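Local coordinates for surface protein SPB1 (Streptococcus agalactiae, PDB 4UZG), which forms the backbone of the group B streptococcus pilus 2b, in which sortase probably links the subunits covalently, at residues G3-Q8 and K18-Y23; I93-A98 and N121-T126. All coordinates share one frame; numbering follows the deposited sequence.

Contact 1 (G3-Q8 and K18-Y23)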
ATOM      1  N   GLY A   3      -2.306  -3.623 -16.140  1.00 15.30           N
ATOM      2  CA  GLY A   3      -2.785  -2.273 -16.437  1.00 11.94           C
ATOM      3  C   GLY A   3      -3.141  -1.425 -15.232  1.00 10.59           C
ATOM      4  O   GLY A   3      -3.469  -0.269 -15.377  1.00 15.99           O
ATOM      5  N   LYS A   4      -3.062  -1.986 -14.040  1.00  7.25           N
ATOM      6  CA  LYS A   4      -3.247  -1.238 -12.810  1.00  6.53           C
ATOM      7  C   LYS A   4      -1.987  -1.466 -11.976  1.00  6.79           C
ATOM      8  O   LYS A   4      -1.638  -2.616 -11.684  1.00  8.10           O
ATOM      9  CB  LYS A   4      -4.489  -1.669 -12.032  1.00  6.95           C
ATOM     10  CG  LYS A   4      -4.797  -0.753 -10.855  1.00  7.26           C
ATOM     11  CD  LYS A   4      -6.019  -1.182 -10.027  1.00  7.31           C
ATOM     12  CE  LYS A   4      -6.300  -0.175  -8.960  1.00  7.24           C
ATOM     13  NZ  LYS A   4      -7.402  -0.549  -8.053  1.00  8.01           N
ATOM     14  N   THR A   5      -1.311  -0.378 -11.614  1.00  6.91           N
ATOM     15  CA  THR A   5      -0.049  -0.456 -10.878  1.00  7.07           C
ATOM     16  C   THR A   5      -0.032   0.535  -9.725  1.00  7.26           C
ATOM     17  O   THR A   5      -0.860   1.453  -9.668  1.00  7.61           O
ATOM     18  CB  THR A   5       1.152  -0.161 -11.816  1.00  9.58           C
ATOM     19  OG1 THR A   5       1.004   1.137 -12.388  1.00 11.38           O
ATOM     20  CG2 THR A   5       1.271  -1.184 -12.926  1.00 10.86           C
ATOM     21  N   VAL A   6       0.899   0.317  -8.798  1.00  7.27           N
ATOM     22  CA  VAL A   6       1.171   1.245  -7.706  1.00  7.08           C
ATOM     23  C   VAL A   6       2.635   1.654  -7.768  1.00  7.61           C
ATOM     24  O   VAL A   6       3.459   0.951  -8.372  1.00  8.92           O
ATOM     25  CB  VAL A   6       0.799   0.678  -6.322  1.00  8.13           C
ATOM     26  CG1 VAL A   6      -0.705   0.503  -6.263  1.00  9.56           C
ATOM     27  CG2 VAL A   6       1.523  -0.622  -6.028  1.00  9.19           C
ATOM     28  N   ASP A   7       2.976   2.751  -7.091  1.00  7.35           N
ATOM     29  CA  ASP A   7       4.280   3.347  -7.225  1.00  7.30           C
ATOM     30  C   ASP A   7       5.383   2.711  -6.390  1.00  8.06           C
ATOM     31  O   ASP A   7       6.547   2.974  -6.663  1.00 10.49           O
ATOM     32  CB  ASP A   7       4.236   4.867  -6.991  1.00  8.30           C
ATOM     33  CG  ASP A   7       3.868   5.286  -5.582  1.00  9.19           C
ATOM     34  OD1 ASP A   7       2.969   4.717  -4.951  1.00  8.29           O
ATOM     35  OD2 ASP A   7       4.475   6.251  -5.120  1.00 15.88           O
ATOM     36  N   GLN A   8       5.047   1.909  -5.387  1.00  7.58           N
ATOM     37  CA  GLN A   8       6.060   1.274  -4.536  1.00  7.65           C
ATOM     38  C   GLN A   8       5.720  -0.184  -4.352  1.00  7.69           C
ATOM     39  O   GLN A   8       4.543  -0.567  -4.303  1.00  8.97           O
ATOM     40  CB  GLN A   8       6.120   1.930  -3.148  1.00  8.17           C
ATOM     41  CG  GLN A   8       6.525   3.404  -3.205  1.00  9.71           C
ATOM     42  CD  GLN A   8       8.014   3.591  -3.397  1.00 12.45           C
ATOM     43  OE1 GLN A   8       8.782   3.276  -2.519  1.00 11.09           O
ATOM     44  NE2 GLN A   8       8.427   4.097  -4.549  1.00 17.41           N
ATOM     45  N   LYS A  18       0.186   5.796  -4.727  0.53  5.95           N
ATOM     46  CA  LYS A  18      -0.202   6.342  -6.031  0.53  6.31           C
ATOM     47  C   LYS A  18      -0.468   5.211  -6.988  0.53  6.12           C
ATOM     48  O   LYS A  18       0.407   4.370  -7.254  0.53  6.22           O
ATOM     49  CB  LYS A  18       0.827   7.291  -6.628  0.53  7.75           C
ATOM     50  CG  LYS A  18       0.248   7.965  -7.859  0.53  8.51           C
ATOM     51  CD  LYS A  18       1.017   9.198  -8.297  0.53 13.65           C
ATOM     52  CE  LYS A  18       0.156  10.119  -9.165  0.53 18.01           C
ATOM     53  NZ  LYS A  18      -0.981  10.699  -8.388  0.53 19.85           N
ATOM     54  N   TYR A  19      -1.705   5.196  -7.466  1.00  5.96           N
ATOM     55  CA  TYR A  19      -2.191   4.218  -8.419  1.00  5.69           C
ATOM     56  C   TYR A  19      -2.193   4.779  -9.836  1.00  6.11           C
ATOM     57  O   TYR A  19      -2.470   5.966 -10.040  1.00  7.06           O
ATOM     58  CB  TYR A  19      -3.638   3.888  -8.097  1.00  6.46           C
ATOM     59  CG  TYR A  19      -3.897   3.118  -6.817  1.00  6.13           C
ATOM     60  CD1 TYR A  19      -3.917   1.741  -6.821  1.00  6.33           C
ATOM     61  CD2 TYR A  19      -4.179   3.761  -5.626  1.00  6.68           C
ATOM     62  CE1 TYR A  19      -4.235   1.012  -5.692  1.00  6.87           C
ATOM     63  CE2 TYR A  19      -4.488   3.040  -4.472  1.00  7.01           C
ATOM     64  CZ  TYR A  19      -4.520   1.670  -4.504  1.00  6.08           C
ATOM     65  OH  TYR A  19      -4.876   1.007  -3.355  1.00  6.97           O
ATOM     66  N   THR A  20      -1.931   3.906 -10.803  1.00  6.19           N
ATOM     67  CA  THR A  20      -2.029   4.233 -12.212  1.00  6.55           C
ATOM     68  C   THR A  20      -2.842   3.163 -12.931  1.00  6.44           C
ATOM     69  O   THR A  20      -2.519   1.978 -12.835  1.00  7.89           O
ATOM     70  CB  THR A  20      -0.639   4.346 -12.873  1.00  7.33           C
ATOM     71  OG1 THR A  20       0.131   5.331 -12.172  1.00  7.59           O
ATOM     72  CG2 THR A  20      -0.756   4.782 -14.325  1.00  8.60           C
ATOM     73  N   ILE A  21      -3.889   3.597 -13.629  1.00  6.25           N
ATOM     74  CA  ILE A  21      -4.680   2.725 -14.492  1.00  6.49           C
ATOM     75  C   ILE A  21      -4.350   3.124 -15.924  1.00  6.74           C
ATOM     76  O   ILE A  21      -4.459   4.299 -16.277  1.00  7.27           O
ATOM     77  CB  ILE A  21      -6.185   2.924 -14.265  1.00  7.20           C
ATOM     78  CG1 ILE A  21      -6.566   2.596 -12.823  1.00  7.99           C
ATOM     79  CG2 ILE A  21      -6.971   2.081 -15.270  1.00  8.79           C
ATOM     80  CD1 ILE A  21      -7.930   3.169 -12.443  1.00  8.37           C
ATOM     81  N   THR A  22      -3.965   2.169 -16.751  1.00  8.55           N
ATOM     82  CA  THR A  22      -3.558   2.412 -18.141  0.81 10.03           C
ATOM     83  C   THR A  22      -4.392   1.516 -19.061  1.00 10.31           C
ATOM     84  O   THR A  22      -4.493   0.303 -18.806  1.00 13.91           O
ATOM     85  CB  THR A  22      -2.015   2.125 -18.324  0.81 11.41           C
ATOM     86  OG1 THR A  22      -1.258   2.943 -17.406  0.81 11.51           O
ATOM     87  CG2 THR A  22      -1.538   2.384 -19.742  0.81 14.87           C
ATOM     88  N   TYR A  23      -4.951   2.093 -20.127  1.00  9.05           N
ATOM     89  CA  TYR A  23      -5.714   1.356 -21.122  1.00  8.71           C
ATOM     90  C   TYR A  23      -5.222   1.817 -22.481  1.00  8.11           C
ATOM     91  O   TYR A  23      -5.394   2.965 -22.859  1.00  7.84           O
ATOM     92  CB  TYR A  23      -7.185   1.666 -20.955  1.00 10.14           C
ATOM     93  CG  TYR A  23      -8.105   0.981 -21.928  1.00 10.60           C
ATOM     94  CD1 TYR A  23      -8.572  -0.299 -21.684  1.00 13.36           C
ATOM     95  CD2 TYR A  23      -8.598   1.664 -23.028  1.00 10.71           C
ATOM     96  CE1 TYR A  23      -9.472  -0.901 -22.526  1.00 15.99           C
ATOM     97  CE2 TYR A  23      -9.499   1.070 -23.897  1.00 13.23           C
ATOM     98  CZ  TYR A  23      -9.926  -0.212 -23.638  1.00 15.70           C
ATOM     99  OH  TYR A  23     -10.838  -0.795 -24.482  1.00 19.70           O
TER
HETATM  100  O   HOH W   1      -0.672   1.310 -15.090  1.00 13.43           O

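Contact 2 (I93-A98 and N121-T126)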
ATOM      1  N   ILE A  93     -15.295   6.887 -13.660  1.00  7.01           N
ATOM      2  CA  ILE A  93     -14.980   7.985 -14.553  1.00  6.79           C
ATOM      3  C   ILE A  93     -15.506   7.640 -15.940  1.00  7.52           C
ATOM      4  O   ILE A  93     -15.213   6.570 -16.461  1.00  8.06           O
ATOM      5  CB  ILE A  93     -13.459   8.250 -14.577  1.00  7.40           C
ATOM      6  CG1 ILE A  93     -13.058   8.969 -13.289  1.00  8.07           C
ATOM      7  CG2 ILE A  93     -13.047   9.081 -15.809  1.00  8.94           C
ATOM      8  CD1 ILE A  93     -11.579   9.056 -13.045  1.00 10.23           C
ATOM      9  N   THR A  94     -16.286   8.540 -16.530  1.00  7.17           N
ATOM     10  CA  THR A  94     -16.833   8.333 -17.868  1.00  7.72           C
ATOM     11  C   THR A  94     -16.244   9.404 -18.765  1.00  7.90           C
ATOM     12  O   THR A  94     -16.395  10.588 -18.502  1.00  9.82           O
ATOM     13  CB  THR A  94     -18.357   8.417 -17.850  1.00  9.43           C
ATOM     14  OG1 THR A  94     -18.858   7.443 -16.937  1.00 10.90           O
ATOM     15  CG2 THR A  94     -18.941   8.159 -19.218  1.00 11.14           C
ATOM     16  N   ILE A  95     -15.567   8.970 -19.827  1.00  7.13           N
ATOM     17  CA  ILE A  95     -14.908   9.884 -20.750  1.00  7.12           C
ATOM     18  C   ILE A  95     -15.732   9.906 -22.055  1.00  7.61           C
ATOM     19  O   ILE A  95     -15.760   8.928 -22.794  1.00  7.50           O
ATOM     20  CB  ILE A  95     -13.472   9.439 -21.062  1.00  7.41           C
ATOM     21  CG1 ILE A  95     -12.648   9.336 -19.771  1.00  8.22           C
ATOM     22  CG2 ILE A  95     -12.834  10.403 -22.061  1.00  8.38           C
ATOM     23  CD1 ILE A  95     -11.246   8.784 -19.966  1.00  9.17           C
ATOM     24  N   PRO A  96     -16.416  11.018 -22.345  1.00  7.73           N
ATOM     25  CA  PRO A  96     -17.129  11.090 -23.625  1.00  8.47           C
ATOM     26  C   PRO A  96     -16.118  11.068 -24.778  1.00  7.47           C
ATOM     27  O   PRO A  96     -15.050  11.673 -24.695  1.00  8.28           O
ATOM     28  CB  PRO A  96     -17.903  12.417 -23.536  1.00 10.67           C
ATOM     29  CG  PRO A  96     -17.142  13.238 -22.589  1.00 11.84           C
ATOM     30  CD  PRO A  96     -16.574  12.260 -21.570  1.00  9.37           C
ATOM     31  N   TRP A  97     -16.488  10.381 -25.850  1.00  7.67           N
ATOM     32  CA  TRP A  97     -15.557  10.079 -26.934  1.00  7.52           C
ATOM     33  C   TRP A  97     -16.008  10.682 -28.260  1.00  8.44           C
ATOM     34  O   TRP A  97     -15.222  10.769 -29.208  1.00  8.85           O
ATOM     35  CB  TRP A  97     -15.420   8.552 -27.070  1.00  7.78           C
ATOM     36  CG  TRP A  97     -14.081   8.102 -27.553  1.00  6.99           C
ATOM     37  CD1 TRP A  97     -13.798   7.492 -28.738  1.00  7.48           C
ATOM     38  CD2 TRP A  97     -12.839   8.204 -26.846  1.00  6.64           C
ATOM     39  NE1 TRP A  97     -12.466   7.215 -28.814  1.00  7.99           N
ATOM     40  CE2 TRP A  97     -11.853   7.645 -27.673  1.00  7.41           C
ATOM     41  CE3 TRP A  97     -12.481   8.694 -25.594  1.00  7.32           C
ATOM     42  CZ2 TRP A  97     -10.516   7.567 -27.288  1.00  8.66           C
ATOM     43  CZ3 TRP A  97     -11.149   8.630 -25.215  1.00  7.88           C
ATOM     44  CH2 TRP A  97     -10.188   8.065 -26.054  1.00  9.10           C
ATOM     45  N   ALA A  98     -17.273  11.086 -28.333  1.00  9.02           N
ATOM     46  CA  ALA A  98     -17.830  11.654 -29.556  1.00 10.33           C
ATOM     47  C   ALA A  98     -18.986  12.547 -29.155  1.00 11.60           C
ATOM     48  O   ALA A  98     -19.560  12.388 -28.073  1.00 12.65           O
ATOM     49  CB  ALA A  98     -18.307  10.543 -30.524  1.00 11.01           C
ATOM     50  N   ASN A 121      -5.339   5.576 -28.975  1.00  8.19           N
ATOM     51  CA  ASN A 121      -5.037   6.358 -27.793  1.00  7.39           C
ATOM     52  C   ASN A 121      -4.867   5.508 -26.552  1.00  7.16           C
ATOM     53  O   ASN A 121      -5.476   4.448 -26.414  1.00  8.21           O
ATOM     54  CB  ASN A 121      -6.143   7.387 -27.574  1.00  7.77           C
ATOM     55  CG  ASN A 121      -6.138   8.445 -28.641  1.00  8.24           C
ATOM     56  OD1 ASN A 121      -5.288   9.323 -28.630  1.00 10.76           O
ATOM     57  ND2 ASN A 121      -7.066   8.356 -29.575  1.00 11.08           N
ATOM     58  N   THR A 122      -4.061   6.022 -25.630  1.00  7.01           N
ATOM     59  CA  THR A 122      -3.937   5.470 -24.301  1.00  6.81           C
ATOM     60  C   THR A 122      -4.663   6.375 -23.310  1.00  6.35           C
ATOM     61  O   THR A 122      -4.390   7.577 -23.237  1.00  7.57           O
ATOM     62  CB  THR A 122      -2.469   5.355 -23.888  1.00  7.88           C
ATOM     63  OG1 THR A 122      -1.821   4.436 -24.772  1.00  9.25           O
ATOM     64  CG2 THR A 122      -2.340   4.859 -22.454  1.00  8.19           C
ATOM     65  N   ILE A 123      -5.568   5.790 -22.541  1.00  6.14           N
ATOM     66  CA  ILE A 123      -6.211   6.463 -21.426  1.00  6.26           C
ATOM     67  C   ILE A 123      -5.426   6.131 -20.174  1.00  6.00           C
ATOM     68  O   ILE A 123      -5.175   4.967 -19.892  1.00  6.92           O
ATOM     69  CB  ILE A 123      -7.671   6.000 -21.272  1.00  6.73           C
ATOM     70  CG1 ILE A 123      -8.507   6.385 -22.497  1.00  8.44           C
ATOM     71  CG2 ILE A 123      -8.285   6.590 -20.000  1.00  8.67           C
ATOM     72  CD1 ILE A 123      -9.886   5.695 -22.552  1.00  9.43           C
ATOM     73  N   THR A 124      -5.031   7.159 -19.429  1.00  6.04           N
ATOM     74  CA  THR A 124      -4.348   6.963 -18.155  1.00  6.27           C
ATOM     75  C   THR A 124      -5.134   7.707 -17.076  1.00  6.74           C
ATOM     76  O   THR A 124      -5.475   8.874 -17.238  1.00  7.63           O
ATOM     77  CB  THR A 124      -2.878   7.463 -18.180  1.00  7.59           C
ATOM     78  OG1 THR A 124      -2.223   6.911 -19.320  1.00  8.64           O
ATOM     79  CG2 THR A 124      -2.132   7.061 -16.940  1.00  9.22           C
ATOM     80  N   VAL A 125      -5.380   7.024 -15.960  1.00  6.67           N
ATOM     81  CA  VAL A 125      -5.929   7.654 -14.771  1.00  7.06           C
ATOM     82  C   VAL A 125      -4.950   7.408 -13.636  1.00  7.04           C
ATOM     83  O   VAL A 125      -4.680   6.260 -13.287  1.00  8.36           O
ATOM     84  CB  VAL A 125      -7.319   7.088 -14.398  1.00  7.74           C
ATOM     85  CG1 VAL A 125      -7.837   7.707 -13.092  1.00  9.53           C
ATOM     86  CG2 VAL A 125      -8.325   7.287 -15.521  1.00  8.55           C
ATOM     87  N   THR A 126      -4.436   8.475 -13.048  1.00  6.97           N
ATOM     88  CA  THR A 126      -3.672   8.350 -11.827  1.00  7.39           C
ATOM     89  C   THR A 126      -4.504   8.907 -10.685  1.00  6.83           C
ATOM     90  O   THR A 126      -5.294   9.839 -10.861  1.00  8.12           O
ATOM     91  CB  THR A 126      -2.340   9.078 -11.895  1.00  8.94           C
ATOM     92  OG1 THR A 126      -2.548  10.482 -12.020  1.00 11.69           O
ATOM     93  CG2 THR A 126      -1.495   8.580 -13.028  1.00 10.68           C
TER

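Contact 1 (G3-Q8 and K18-Y23)
G3 with T22 and T5 with T20 carry the backbone bonds that pair strand 4-6 antiparallel with strand 16-26. T22 N donates to G3 O at 2.8 Å, and T5 and T20 bond to each other both ways, N to O. K4 with I21 and V6 with Y19 are the non-hydrogen-bonded pairs on either side of T5-T20. CA-H...O contacts fill in between, among them K4 CA to T20 O.

Beyond V6 the pairing changes character. The amide of D7 gives K18 O only a weak, bent bond, while K18 N returns a straighter one (160°) to D7 OD1 at 3.0 Å, meeting it from above the carboxylate plane. Y11 OH is a second partner of that oxygen, so OD1 is gripped twice.

A water bridges the T5-T20 face: it donates to T20 O and hydrogen-bonds T5 OG1 and T22 OG1.

On the other face, V6 CG1 packs 3.5 Å from Y19 CD1, the two side chains lying side by side. K4 runs fully extended, with CG anti to its backbone N (chi1 -172°), and crosses the Y19 side chain, CE 3.7 Å from CD1. Its NZ is covalently joined to N147 CG and makes a weak hydrogen bond with D42 OD1.

This is a beta hairpin at the edge of the N-terminal domain's sheet, and the K4-N147 link is the intramolecular Lys-Asn isopeptide bond characteristic of Gram-positive pilin domains, which ties this first strand to strand 146-153.

Contact 2 (I93-A98 and N121-T126)
I93, I95 and W97 face V125, I123 and N121 across the hydrophobic interior of a beta-sandwich, in which strand 90-96, with W97 just beyond it, and strand 121-131 approach through side chains alone. No hydrogen bond joins the two segments, and their directions run 163° apart. The gap widens from 9.1 Å between the CA atoms of I93 and V125 to 11.2 Å between those of W97 and N121.

Both isoleucines of 93-98 place CG1 beside the backbone N, and an extended second torsion carries CD1 out to the tip that touches the opposite strand. I95 CD1 meets I123 CG2 tip to tip at 3.7 Å, and I93 CD1 meets V125 CG1 in the same way at 4.0 Å.

I123 divides its two branches between neighbours: CG2 goes to I95, while CD1 meets W97 CZ3 tip to tip at 4.2 Å. A chi1 of -149°, away from the usual staggered positions, sets CG of W97, and the benzo atoms CZ2 and CZ3 are the ones that meet the strand. Y38 meets the ring edge-to-face, and NE1 has a weak hydrogen bond to N28 OD1. N121 ND2, which donates to K118 O, lies 4.2 Å from W97 CZ2, while I95 CG2 sits in plane at the indole edge.

From the N terminus, contact 1 comes first: it pairs residues 3-8 with 18-23, closing the opening hairpin over the nine residues in between. The chain then passes through the strands between 29 and 87 before contact 2 brings 93-98 against 121-126, closing a loop of 22 residues that is partly unmodelled. The two are therefore in series and neither nest nor cross. Strands 16-26 and 121-131 are neighbours, with probable backbone hydrogen bonds from I21 N to V125 O and from I123 N to Y23 O. Contact 1 thus adds an edge strand to one layer, and contact 2 joins that layer to the facing strand 90-96.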